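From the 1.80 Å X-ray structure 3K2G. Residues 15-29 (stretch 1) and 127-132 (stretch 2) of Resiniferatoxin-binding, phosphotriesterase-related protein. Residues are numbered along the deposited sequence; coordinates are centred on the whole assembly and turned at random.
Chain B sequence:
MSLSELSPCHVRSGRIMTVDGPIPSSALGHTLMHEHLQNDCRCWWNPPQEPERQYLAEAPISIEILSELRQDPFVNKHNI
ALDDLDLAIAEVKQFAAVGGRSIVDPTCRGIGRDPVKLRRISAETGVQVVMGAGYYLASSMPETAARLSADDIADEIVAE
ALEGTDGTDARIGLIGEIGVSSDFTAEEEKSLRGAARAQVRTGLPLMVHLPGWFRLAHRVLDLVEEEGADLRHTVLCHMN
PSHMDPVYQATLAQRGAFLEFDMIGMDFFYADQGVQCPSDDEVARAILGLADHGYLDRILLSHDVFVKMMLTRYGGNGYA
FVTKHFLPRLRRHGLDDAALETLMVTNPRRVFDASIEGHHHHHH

Stretch 1 (15-29) RIMTVDGPIPSSALG
Stretch 2, residues 127-132: VQVVMG

Stretch 1 opens as a β-hairpin: strand 15-18 leads through a type I turn, Thr18 to Gly21, into strand 21-24, and residues 25-28 follow with helical backbone angles. Stretch 2 supplies one strand, 128-131. The two strands that meet do not pair as neighbours in a sheet. The N-to-C directions of 15-18 and 128-131 lie 85° apart, their axes approach to 5.7 Å, and the nearest alpha carbons are those of Thr18 and Val130, 4.4 Å apart. Contact between the stretches buries 442 Å², counting both sides.

Within the hairpin, backbone hydrogen bonds set the register. Ile16 N donates to Ile23 O (2.8 Å) and Ile23 N to Ile16 O (3.0 Å); nearer the turn, Thr18 N donates to Gly21 O and Gly21 N to Thr18 O, each at 2.9 Å. Thr18, with chi1 p at 71°, reinforces this end: its OG1 donates to Gly21 O (2.7 Å) and accepts from Asp20 N (3.2 Å), uses for which a hydroxyl is well suited. Val19 (phi/psi -62/-16) and Asp20 (-107/15) form the corners of the turn. Gly21 follows at 110/-178, where a beta carbon would be jammed against the preceding carbonyl oxygen, so glycine fits. Farther on, Ala27 N donates to Pro24 O at 2.8 Å.

One direct hydrogen bond joins the two stretches, from the turn to strand 128-131: Val19 N donates to Val129 O at 2.9 Å, with a nearly straight N-H...O angle of 164°. The same carbonyl oxygen, Val129 O, lies 3.3 Å from Thr18 CB, in the residue before Val19.

Two waters extend the polar link. The first donates to Met17 O (2.8 Å) and accepts from Met131 N (2.9 Å), bridging backbone to backbone. The second donates to Asp20 OD2 (2.6 Å) and accepts from Val129 N (3.0 Å). Asp20 has chi1 m at -59°; its OD2 lies 5.5 Å from Val129 N, and the water spans that gap.

The apolar contacts draw largely on branched valine and isoleucine side chains, with the unbranched Met131 as the exception. Val19, chi1 m, places CG2 4.1 Å from Val129 CB and CG1 3.9 Å from Met131 CB. Ile16 points toward that strand; with chi1 m and chi2 t, its CG2 lies 4.0 Å from Val130 CG2. Val130 also brings CG1 to 3.7 Å from Met17 O. Val129, Val130 and Met131 all have chi1 t; the last, like Met17, is selenomethionine. Met17 (chi1 t, chi2 p, chi3 p) sends the end of its side chain away from the contact.

Gln128, chi1 m and chi2 t, loses the most area here, 92 Å². Its CA-to-CB bond points sideways, but the long side chain extends toward stretch 1, where its end lies near Ala27. Its aliphatic part also passes Thr18, with CB 4.4 Å from Thr18 CG2. Ile23, chi1 p and chi2 t, points toward stretch 2, while Leu28, chi1 t and chi2 p, starts away but brings its end nearer.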

ATOM      1  N   ARG B  15      28.407  25.552  22.133  1.00 19.37           N
ATOM      2  CA  ARG B  15      27.603  26.126  23.208  1.00 20.00           C
ATOM      3  C   ARG B  15      26.194  26.422  22.689  1.00 18.77           C
ATOM      4  O   ARG B  15      25.961  26.412  21.483  1.00 16.97           O
ATOM      5  CB  ARG B  15      28.251  27.417  23.719  1.00 21.41           C
ATOM      6  CG  ARG B  15      29.665  27.233  24.273  1.00 24.88           C
ATOM      7  CD  ARG B  15      30.224  28.550  24.816  1.00 27.20           C
ATOM      8  NE  ARG B  15      30.525  29.510  23.757  1.00 30.04           N
ATOM      9  CZ  ARG B  15      31.621  29.474  22.998  1.00 33.60           C
ATOM     10  NH1 ARG B  15      32.529  28.523  23.183  1.00 32.92           N
ATOM     11  NH2 ARG B  15      31.809  30.388  22.053  1.00 31.79           N
ATOM     12  N   ILE B  16      25.263  26.677  23.605  1.00 18.45           N
ATOM     13  CA  ILE B  16      23.881  26.986  23.242  1.00 18.31           C
ATOM     14  C   ILE B  16      23.389  28.166  24.063  1.00 19.03           C
ATOM     15  O   ILE B  16      23.576  28.211  25.277  1.00 17.57           O
ATOM     16  CB  ILE B  16      22.964  25.771  23.478  1.00 17.45           C
ATOM     17  CG1 ILE B  16      23.449  24.605  22.611  1.00 17.45           C
ATOM     18  CG2 ILE B  16      21.504  26.126  23.141  1.00 17.66           C
ATOM     19  CD1 ILE B  16      22.751  23.295  22.885  1.00 15.94           C
HETATM   20  N   MSE B  17      22.768  29.129  23.395  1.00 19.37           N
HETATM   21  CA  MSE B  17      22.275  30.318  24.072  1.00 20.88           C
HETATM   22  C   MSE B  17      20.883  30.178  24.674  1.00 20.55           C
HETATM   23  O   MSE B  17      19.900  30.093  23.945  1.00 19.38           O
HETATM   24  CB  MSE B  17      22.266  31.501  23.108  1.00 22.65           C
HETATM   25  CG  MSE B  17      21.851  32.821  23.760  1.00 24.89           C
HETATM   26 SE   MSE B  17      23.088  33.478  25.123  1.00 27.59          SE
HETATM   27  CE  MSE B  17      24.421  34.240  23.900  1.00 25.80           C
ATOM     28  N   THR B  18      20.804  30.164  26.000  1.00 20.66           N
ATOM     29  CA  THR B  18      19.516  30.078  26.684  1.00 21.33           C
ATOM     30  C   THR B  18      19.193  31.477  27.206  1.00 21.28           C
ATOM     31  O   THR B  18      20.046  32.370  27.167  1.00 20.08           O
ATOM     32  CB  THR B  18      19.553  29.119  27.889  1.00 23.60           C
ATOM     33  OG1 THR B  18      20.321  29.705  28.945  1.00 22.69           O
ATOM     34  CG2 THR B  18      20.167  27.794  27.501  1.00 22.83           C
ATOM     35  N   VAL B  19      17.973  31.667  27.699  1.00 20.65           N
ATOM     36  CA  VAL B  19      17.556  32.964  28.224  1.00 21.27           C
ATOM     37  C   VAL B  19      18.398  33.397  29.418  1.00 21.47           C
ATOM     38  O   VAL B  19      18.375  34.562  29.812  1.00 22.55           O
ATOM     39  CB  VAL B  19      16.085  32.944  28.664  1.00 20.77           C
ATOM     40  CG1 VAL B  19      15.191  32.711  27.459  1.00 20.78           C
ATOM     41  CG2 VAL B  19      15.880  31.864  29.716  1.00 21.41           C
ATOM     42  N   ASP B  20      19.123  32.453  30.005  1.00 23.45           N
ATOM     43  CA  ASP B  20      19.970  32.762  31.146  1.00 26.30           C
ATOM     44  C   ASP B  20      21.442  32.741  30.750  1.00 27.19           C
ATOM     45  O   ASP B  20      22.319  32.694  31.608  1.00 27.15           O
ATOM     46  CB  ASP B  20      19.730  31.769  32.283  1.00 25.84           C
ATOM     47  CG  ASP B  20      18.290  31.770  32.762  1.00 28.75           C
ATOM     48  OD1 ASP B  20      17.744  32.867  33.033  1.00 25.61           O
ATOM     49  OD2 ASP B  20      17.708  30.671  32.870  1.00 28.45           O
ATOM     50  N   GLY B  21      21.707  32.766  29.451  1.00 26.54           N
ATOM     51  CA  GLY B  21      23.083  32.764  28.998  1.00 27.13           C
ATOM     52  C   GLY B  21      23.520  31.474  28.329  1.00 26.11           C
ATOM     53  O   GLY B  21      22.727  30.547  28.169  1.00 24.82           O
ATOM     54  N   PRO B  22      24.797  31.393  27.927  1.00 25.98           N
ATOM     55  CA  PRO B  22      25.362  30.220  27.264  1.00 24.23           C
ATOM     56  C   PRO B  22      25.553  29.016  28.170  1.00 24.37           C
ATOM     57  O   PRO B  22      25.826  29.149  29.362  1.00 23.80           O
ATOM     58  CB  PRO B  22      26.706  30.728  26.742  1.00 24.45           C
ATOM     59  CG  PRO B  22      26.504  32.202  26.623  1.00 26.39           C
ATOM     60  CD  PRO B  22      25.754  32.509  27.879  1.00 24.93           C
ATOM     61  N   ILE B  23      25.417  27.838  27.573  1.00 23.54           N
ATOM     62  CA  ILE B  23      25.609  26.575  28.266  1.00 23.44           C
ATOM     63  C   ILE B  23      26.291  25.626  27.283  1.00 22.26           C
ATOM     64  O   ILE B  23      26.130  25.763  26.074  1.00 20.12           O
ATOM     65  CB  ILE B  23      24.264  25.933  28.683  1.00 24.39           C
ATOM     66  CG1 ILE B  23      23.412  25.660  27.441  1.00 24.55           C
ATOM     67  CG2 ILE B  23      23.532  26.838  29.657  1.00 23.46           C
ATOM     68  CD1 ILE B  23      22.197  24.780  27.698  1.00 26.26           C
ATOM     69  N   PRO B  24      27.105  24.684  27.782  1.00 23.50           N
ATOM     70  CA  PRO B  24      27.739  23.769  26.825  1.00 23.39           C
ATOM     71  C   PRO B  24      26.637  22.912  26.194  1.00 24.41           C
ATOM     72  O   PRO B  24      25.669  22.556  26.872  1.00 23.62           O
ATOM     73  CB  PRO B  24      28.700  22.961  27.698  1.00 24.21           C
ATOM     74  CG  PRO B  24      28.114  23.081  29.092  1.00 23.70           C
ATOM     75  CD  PRO B  24      27.651  24.504  29.138  1.00 23.44           C
ATOM     76  N   SER B  25      26.767  22.591  24.905  1.00 23.17           N
ATOM     77  CA  SER B  25      25.735  21.809  24.222  1.00 23.32           C
ATOM     78  C   SER B  25      25.474  20.481  24.914  1.00 23.43           C
ATOM     79  O   SER B  25      24.379  19.926  24.810  1.00 21.24           O
ATOM     80  CB  SER B  25      26.111  21.565  22.755  1.00 23.49           C
ATOM     81  OG  SER B  25      27.245  20.732  22.641  1.00 22.69           O
ATOM     82  N   SER B  26      26.480  19.986  25.628  1.00 22.15           N
ATOM     83  CA  SER B  26      26.372  18.722  26.345  1.00 22.76           C
ATOM     84  C   SER B  26      25.420  18.835  27.531  1.00 22.79           C
ATOM     85  O   SER B  26      24.963  17.822  28.065  1.00 22.50           O
ATOM     86  CB  SER B  26      27.753  18.288  26.851  1.00 24.45           C
ATOM     87  OG  SER B  26      28.301  19.261  27.726  1.00 22.65           O
ATOM     88  N   ALA B  27      25.129  20.066  27.942  1.00 22.66           N
ATOM     89  CA  ALA B  27      24.238  20.302  29.074  1.00 23.21           C
ATOM     90  C   ALA B  27      22.765  20.424  28.672  1.00 22.26           C
ATOM     91  O   ALA B  27      21.889  20.532  29.533  1.00 21.10           O
ATOM     92  CB  ALA B  27      24.669  21.555  29.821  1.00 22.63           C
ATOM     93  N   LEU B  28      22.492  20.405  27.372  1.00 19.80           N
ATOM     94  CA  LEU B  28      21.115  20.519  26.897  1.00 19.22           C
ATOM     95  C   LEU B  28      20.289  19.349  27.425  1.00 18.87           C
ATOM     96  O   LEU B  28      19.221  19.546  27.989  1.00 18.55           O
ATOM     97  CB  LEU B  28      21.075  20.545  25.366  1.00 17.47           C
ATOM     98  CG  LEU B  28      19.727  20.946  24.761  1.00 19.12           C
ATOM     99  CD1 LEU B  28      19.405  22.396  25.134  1.00 16.71           C
ATOM    100  CD2 LEU B  28      19.778  20.788  23.247  1.00 17.65           C
ATOM    101  N   GLY B  29      20.794  18.133  27.231  1.00 18.63           N
ATOM    102  CA  GLY B  29      20.110  16.945  27.714  1.00 18.79           C
ATOM    103  C   GLY B  29      18.754  16.631  27.105  1.00 19.54           C
ATOM    104  O   GLY B  29      18.466  17.006  25.968  1.00 18.93           O
ATOM    105  N   VAL B 127      14.412  24.302  34.614  1.00 23.97           N
ATOM    106  CA  VAL B 127      14.505  23.817  33.246  1.00 21.24           C
ATOM    107  C   VAL B 127      15.090  24.918  32.363  1.00 20.43           C
ATOM    108  O   VAL B 127      14.658  26.066  32.421  1.00 19.02           O
ATOM    109  CB  VAL B 127      13.105  23.407  32.714  1.00 21.89           C
ATOM    110  CG1 VAL B 127      13.172  23.112  31.218  1.00 20.42           C
ATOM    111  CG2 VAL B 127      12.602  22.183  33.476  1.00 20.18           C
ATOM    112  N   GLN B 128      16.081  24.562  31.555  1.00 20.18           N
ATOM    113  CA  GLN B 128      16.732  25.521  30.666  1.00 21.05           C
ATOM    114  C   GLN B 128      15.821  25.854  29.491  1.00 20.72           C
ATOM    115  O   GLN B 128      15.242  24.961  28.874  1.00 18.55           O
ATOM    116  CB  GLN B 128      18.056  24.938  30.162  1.00 22.77           C
ATOM    117  CG  GLN B 128      18.939  24.433  31.290  1.00 25.79           C
ATOM    118  CD  GLN B 128      20.126  23.621  30.807  1.00 28.25           C
ATOM    119  OE1 GLN B 128      19.985  22.727  29.969  1.00 26.07           O
ATOM    120  NE2 GLN B 128      21.300  23.916  31.347  1.00 25.07           N
ATOM    121  N   VAL B 129      15.700  27.145  29.191  1.00 19.11           N
ATOM    122  CA  VAL B 129      14.852  27.606  28.100  1.00 18.77           C
ATOM    123  C   VAL B 129      15.595  28.366  27.004  1.00 17.87           C
ATOM    124  O   VAL B 129      16.327  29.325  27.279  1.00 16.75           O
ATOM    125  CB  VAL B 129      13.716  28.514  28.635  1.00 18.25           C
ATOM    126  CG1 VAL B 129      12.902  29.086  27.484  1.00 16.93           C
ATOM    127  CG2 VAL B 129      12.819  27.716  29.568  1.00 17.15           C
ATOM    128  N   VAL B 130      15.393  27.930  25.761  1.00 16.32           N
ATOM    129  CA  VAL B 130      16.000  28.567  24.596  1.00 15.66           C
ATOM    130  C   VAL B 130      14.915  29.388  23.900  1.00 17.10           C
ATOM    131  O   VAL B 130      13.810  28.887  23.678  1.00 16.57           O
ATOM    132  CB  VAL B 130      16.547  27.524  23.597  1.00 14.69           C
ATOM    133  CG1 VAL B 130      17.073  28.229  22.362  1.00 14.52           C
ATOM    134  CG2 VAL B 130      17.654  26.704  24.251  1.00 15.30           C
HETATM  135  N   MSE B 131      15.237  30.635  23.552  1.00 17.37           N
HETATM  136  CA  MSE B 131      14.279  31.546  22.917  1.00 18.77           C
HETATM  137  C   MSE B 131      14.463  31.752  21.414  1.00 19.06           C
HETATM  138  O   MSE B 131      15.587  31.905  20.920  1.00 19.85           O
HETATM  139  CB  MSE B 131      14.332  32.899  23.631  1.00 19.14           C
HETATM  140  CG  MSE B 131      13.458  34.005  23.040  1.00 22.58           C
HETATM  141 SE   MSE B 131      13.444  35.563  24.232  1.00 25.74          SE
HETATM  142  CE  MSE B 131      15.295  36.115  23.913  1.00 22.23           C
ATOM    143  N   GLY B 132      13.338  31.756  20.699  1.00 19.41           N
ATOM    144  CA  GLY B 132      13.351  31.943  19.262  1.00 20.43           C
ATOM    145  C   GLY B 132      13.204  33.391  18.839  1.00 21.64           C
ATOM    146  O   GLY B 132      13.258  34.302  19.665  1.00 20.36           O
TER
HETATM  147  O   HOH W   1      17.775  31.898  24.254  1.00 18.51           O
HETATM  148  O   HOH W   2      17.472  28.975  30.853  1.00 19.70           O